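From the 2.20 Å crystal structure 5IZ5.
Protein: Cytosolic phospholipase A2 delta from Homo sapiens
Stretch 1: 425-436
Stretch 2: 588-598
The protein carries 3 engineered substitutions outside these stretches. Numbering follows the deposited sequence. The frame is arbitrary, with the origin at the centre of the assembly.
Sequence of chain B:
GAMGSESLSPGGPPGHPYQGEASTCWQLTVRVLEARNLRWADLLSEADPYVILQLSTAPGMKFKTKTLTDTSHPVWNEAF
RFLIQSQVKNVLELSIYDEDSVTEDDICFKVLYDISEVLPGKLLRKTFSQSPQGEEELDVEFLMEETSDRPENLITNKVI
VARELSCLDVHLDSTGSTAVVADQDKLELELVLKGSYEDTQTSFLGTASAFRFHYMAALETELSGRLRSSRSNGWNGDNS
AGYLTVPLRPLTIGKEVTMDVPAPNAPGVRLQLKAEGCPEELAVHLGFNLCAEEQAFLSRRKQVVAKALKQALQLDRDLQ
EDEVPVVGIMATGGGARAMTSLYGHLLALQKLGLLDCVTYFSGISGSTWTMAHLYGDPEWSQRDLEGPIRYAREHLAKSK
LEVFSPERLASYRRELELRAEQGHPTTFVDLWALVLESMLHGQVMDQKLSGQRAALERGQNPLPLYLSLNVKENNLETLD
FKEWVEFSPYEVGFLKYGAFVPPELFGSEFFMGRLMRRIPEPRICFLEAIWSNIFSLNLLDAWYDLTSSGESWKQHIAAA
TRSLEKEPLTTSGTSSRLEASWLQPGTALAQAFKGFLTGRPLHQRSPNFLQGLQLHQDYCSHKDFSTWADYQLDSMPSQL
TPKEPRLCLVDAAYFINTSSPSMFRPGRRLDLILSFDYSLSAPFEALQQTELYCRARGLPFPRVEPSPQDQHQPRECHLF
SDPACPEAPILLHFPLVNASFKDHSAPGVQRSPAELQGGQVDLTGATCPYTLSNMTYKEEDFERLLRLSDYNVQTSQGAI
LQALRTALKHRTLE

Stretch 1 (425-436) PTTFVDLWALVL
Stretch 2 588-598: ALAQAFKGFLT

Two helical segments of one chain pack through apolar side chains, with no hydrogen bond between them. They run in opposite senses: Phe428 CA lies 6.9 Å from Leu597 CA, and Val435 CA 9.0 Å from Leu589 CA. Residues 428-436 are helical. Thr427 (chi1 p) caps that helix: its OG1 accepts a weak bond from Val429 N at 3.2 Å, and its N donates to Asp430 OD2 at 2.8 Å. Stretch 2 begins as a helix at 588, and 594-596 keep helical phi/psi. A type I turn spans Gly595 to Thr598.

Leu597 is the main bump. Its chi1 is -129°, between wells, and chi2 is p. Its CD2 sits over the face of the Phe428 ring (chi1 m, chi2 69°), 3.6 Å from the centroid and 9° off the normal. The same methyl meets Leu431 CD2 at 3.5 Å, so it fills a hollow between ring and leucine. Phe428 CE1 approaches Leu597 O at 3.5 Å.

Leu431 (chi1 t, chi2 p) points its CA-to-CB bond toward stretch 2. Its CD1 lies 4.2 Å from the centroid of the Phe593 ring (chi1 m, chi2 -77°), over the face, and its CD2 lies 3.9 Å from Phe593 CB. Leu597 and Leu431 suit their places because each lays one methyl over a flat ring face and still has a second methyl. Val435 (chi1 t) CG2 touches CD1 of Leu589 (chi1 t, chi2 -144°, between wells) at 4.0 Å. At the opposite end, Thr426 (chi1 m) CG2 meets CE1 of Phe596 (chi1 t, chi2 -89°) at 3.9 Å. The contact buries 418 Å², both sides summed.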

# COMPACT_ATOMS: atom_id res chain seq x y z
N PRO B 425 -3.75 -5.79 15.42
CA PRO B 425 -3.73 -7.21 15.10
C PRO B 425 -2.33 -7.77 15.33
O PRO B 425 -1.37 -7.02 15.43
CB PRO B 425 -4.08 -7.23 13.62
CG PRO B 425 -3.53 -5.95 13.09
CD PRO B 425 -3.64 -4.95 14.21
N THR B 426 -2.23 -9.09 15.46
CA THR B 426 -0.95 -9.77 15.60
C THR B 426 -0.70 -10.66 14.38
O THR B 426 -1.46 -11.59 14.12
CB THR B 426 -0.96 -10.60 16.88
OG1 THR B 426 -1.43 -9.77 17.95
CG2 THR B 426 0.43 -11.11 17.22
N THR B 427 0.34 -10.34 13.61
CA THR B 427 0.66 -11.12 12.43
C THR B 427 2.15 -11.46 12.41
O THR B 427 2.92 -11.03 13.27
CB THR B 427 0.32 -10.35 11.15
OG1 THR B 427 1.25 -9.29 10.96
CG2 THR B 427 -1.09 -9.77 11.19
N PHE B 428 2.54 -12.26 11.41
CA PHE B 428 3.94 -12.61 11.20
C PHE B 428 4.80 -11.36 11.03
O PHE B 428 5.95 -11.32 11.47
CB PHE B 428 4.09 -13.49 9.95
CG PHE B 428 3.95 -14.97 10.21
CD1 PHE B 428 2.72 -15.48 10.55
CD2 PHE B 428 5.03 -15.85 10.06
CE1 PHE B 428 2.54 -16.83 10.78
CE2 PHE B 428 4.86 -17.21 10.28
CZ PHE B 428 3.61 -17.70 10.64
N VAL B 429 4.24 -10.34 10.38
CA VAL B 429 4.92 -9.08 10.16
C VAL B 429 5.30 -8.41 11.47
O VAL B 429 6.38 -7.84 11.57
CB VAL B 429 4.05 -8.12 9.32
CG1 VAL B 429 4.57 -6.69 9.39
CG2 VAL B 429 4.01 -8.60 7.88
N ASP B 430 4.43 -8.52 12.47
CA ASP B 430 4.72 -7.92 13.76
C ASP B 430 5.89 -8.60 14.44
O ASP B 430 6.74 -7.91 15.02
CB ASP B 430 3.48 -7.94 14.65
CG ASP B 430 2.34 -7.14 14.07
OD1 ASP B 430 2.44 -5.90 14.04
OD2 ASP B 430 1.36 -7.75 13.61
N LEU B 431 5.96 -9.93 14.36
CA LEU B 431 7.09 -10.63 14.99
C LEU B 431 8.36 -10.35 14.21
O LEU B 431 9.42 -10.15 14.79
CB LEU B 431 6.85 -12.13 15.07
CG LEU B 431 7.98 -12.92 15.73
CD1 LEU B 431 8.24 -12.46 17.15
CD2 LEU B 431 7.67 -14.41 15.70
N TRP B 432 8.25 -10.37 12.89
CA TRP B 432 9.40 -10.12 12.02
C TRP B 432 9.97 -8.72 12.28
O TRP B 432 11.18 -8.54 12.31
CB TRP B 432 9.00 -10.30 10.57
CG TRP B 432 10.01 -9.84 9.57
CD1 TRP B 432 9.79 -8.99 8.54
CD2 TRP B 432 11.39 -10.22 9.50
NE1 TRP B 432 10.94 -8.80 7.83
CE2 TRP B 432 11.94 -9.54 8.40
CE3 TRP B 432 12.22 -11.06 10.26
CZ2 TRP B 432 13.28 -9.68 8.03
CZ3 TRP B 432 13.55 -11.20 9.89
CH2 TRP B 432 14.07 -10.51 8.79
N ALA B 433 9.08 -7.76 12.55
CA ALA B 433 9.51 -6.41 12.90
C ALA B 433 10.43 -6.40 14.10
O ALA B 433 11.49 -5.76 14.07
CB ALA B 433 8.31 -5.52 13.16
N LEU B 434 10.06 -7.13 15.15
CA LEU B 434 10.82 -7.12 16.40
C LEU B 434 12.13 -7.88 16.26
O LEU B 434 13.16 -7.47 16.78
CB LEU B 434 9.99 -7.70 17.54
CG LEU B 434 8.65 -7.01 17.84
CD1 LEU B 434 7.88 -7.78 18.90
CD2 LEU B 434 8.85 -5.57 18.26
N VAL B 435 12.08 -9.00 15.55
CA VAL B 435 13.25 -9.81 15.31
C VAL B 435 14.26 -9.10 14.41
O VAL B 435 15.45 -9.06 14.71
CB VAL B 435 12.83 -11.15 14.68
CG1 VAL B 435 14.00 -11.87 14.03
CG2 VAL B 435 12.15 -12.02 15.73
N LEU B 436 13.77 -8.54 13.31
CA LEU B 436 14.60 -7.77 12.40
C LEU B 436 15.26 -6.61 13.15
O LEU B 436 16.45 -6.38 13.00
CB LEU B 436 13.77 -7.24 11.23
CG LEU B 436 14.49 -6.33 10.24
CD1 LEU B 436 15.66 -7.06 9.59
CD2 LEU B 436 13.51 -5.83 9.19
N ALA B 588 15.64 -21.07 19.92
CA ALA B 588 14.95 -20.44 21.05
C ALA B 588 13.78 -19.61 20.53
O ALA B 588 12.71 -19.59 21.14
CB ALA B 588 15.91 -19.59 21.86
N LEU B 589 13.98 -18.95 19.39
CA LEU B 589 12.95 -18.12 18.78
C LEU B 589 11.74 -18.97 18.41
O LEU B 589 10.61 -18.61 18.73
CB LEU B 589 13.50 -17.42 17.52
CG LEU B 589 12.94 -16.06 17.09
CD1 LEU B 589 12.90 -15.99 15.56
CD2 LEU B 589 11.58 -15.71 17.66
N ALA B 590 11.99 -20.08 17.71
CA ALA B 590 10.93 -20.98 17.29
C ALA B 590 10.23 -21.60 18.49
O ALA B 590 9.01 -21.68 18.54
CB ALA B 590 11.48 -22.07 16.39
N GLN B 591 11.01 -22.01 19.48
CA GLN B 591 10.45 -22.62 20.68
C GLN B 591 9.47 -21.68 21.40
O GLN B 591 8.42 -22.11 21.89
CB GLN B 591 11.57 -23.08 21.61
CG GLN B 591 12.29 -24.31 21.08
CD GLN B 591 13.08 -25.04 22.15
OE1 GLN B 591 13.73 -24.42 23.00
NE2 GLN B 591 13.04 -26.36 22.10
N ALA B 592 9.81 -20.39 21.43
CA ALA B 592 8.97 -19.40 22.11
C ALA B 592 7.75 -18.99 21.30
O ALA B 592 6.72 -18.66 21.89
CB ALA B 592 9.79 -18.17 22.46
N PHE B 593 7.86 -19.00 19.97
CA PHE B 593 6.91 -18.33 19.08
C PHE B 593 6.28 -19.16 17.96
O PHE B 593 5.34 -18.71 17.30
CB PHE B 593 7.60 -17.08 18.53
CG PHE B 593 7.65 -15.96 19.52
CD1 PHE B 593 6.51 -15.19 19.77
CD2 PHE B 593 8.79 -15.72 20.25
CE1 PHE B 593 6.55 -14.18 20.70
CE2 PHE B 593 8.83 -14.70 21.18
CZ PHE B 593 7.71 -13.93 21.41
N LYS B 594 6.76 -20.38 17.75
CA LYS B 594 6.21 -21.22 16.68
C LYS B 594 4.73 -21.46 16.94
O LYS B 594 3.88 -21.23 16.07
CB LYS B 594 6.97 -22.55 16.66
CG LYS B 594 6.97 -23.33 15.36
CD LYS B 594 5.79 -24.29 15.24
CE LYS B 594 6.23 -25.62 14.63
NZ LYS B 594 5.15 -26.28 13.85
N GLY B 595 4.42 -21.87 18.16
CA GLY B 595 3.05 -22.14 18.56
C GLY B 595 2.22 -20.87 18.58
O GLY B 595 1.12 -20.82 18.03
N PHE B 596 2.77 -19.84 19.21
CA PHE B 596 2.13 -18.52 19.29
C PHE B 596 1.64 -18.00 17.93
O PHE B 596 0.54 -17.48 17.82
CB PHE B 596 3.13 -17.53 19.92
CG PHE B 596 2.57 -16.15 20.09
CD1 PHE B 596 2.69 -15.21 19.08
CD2 PHE B 596 1.94 -15.79 21.27
CE1 PHE B 596 2.18 -13.93 19.24
CE2 PHE B 596 1.43 -14.51 21.44
CZ PHE B 596 1.55 -13.58 20.42
N LEU B 597 2.47 -18.15 16.91
CA LEU B 597 2.17 -17.61 15.58
C LEU B 597 1.25 -18.48 14.68
O LEU B 597 0.85 -18.04 13.61
CB LEU B 597 3.49 -17.32 14.86
CG LEU B 597 3.72 -15.93 14.22
CD1 LEU B 597 3.45 -14.84 15.25
CD2 LEU B 597 5.14 -15.82 13.70
N THR B 598 0.88 -19.68 15.14
CA THR B 598 0.26 -20.70 14.27
C THR B 598 -0.96 -20.22 13.47
O THR B 598 -1.07 -20.41 12.25
CB THR B 598 -0.16 -21.91 15.12
OG1 THR B 598 0.99 -22.42 15.82
CG2 THR B 598 -0.77 -23.03 14.27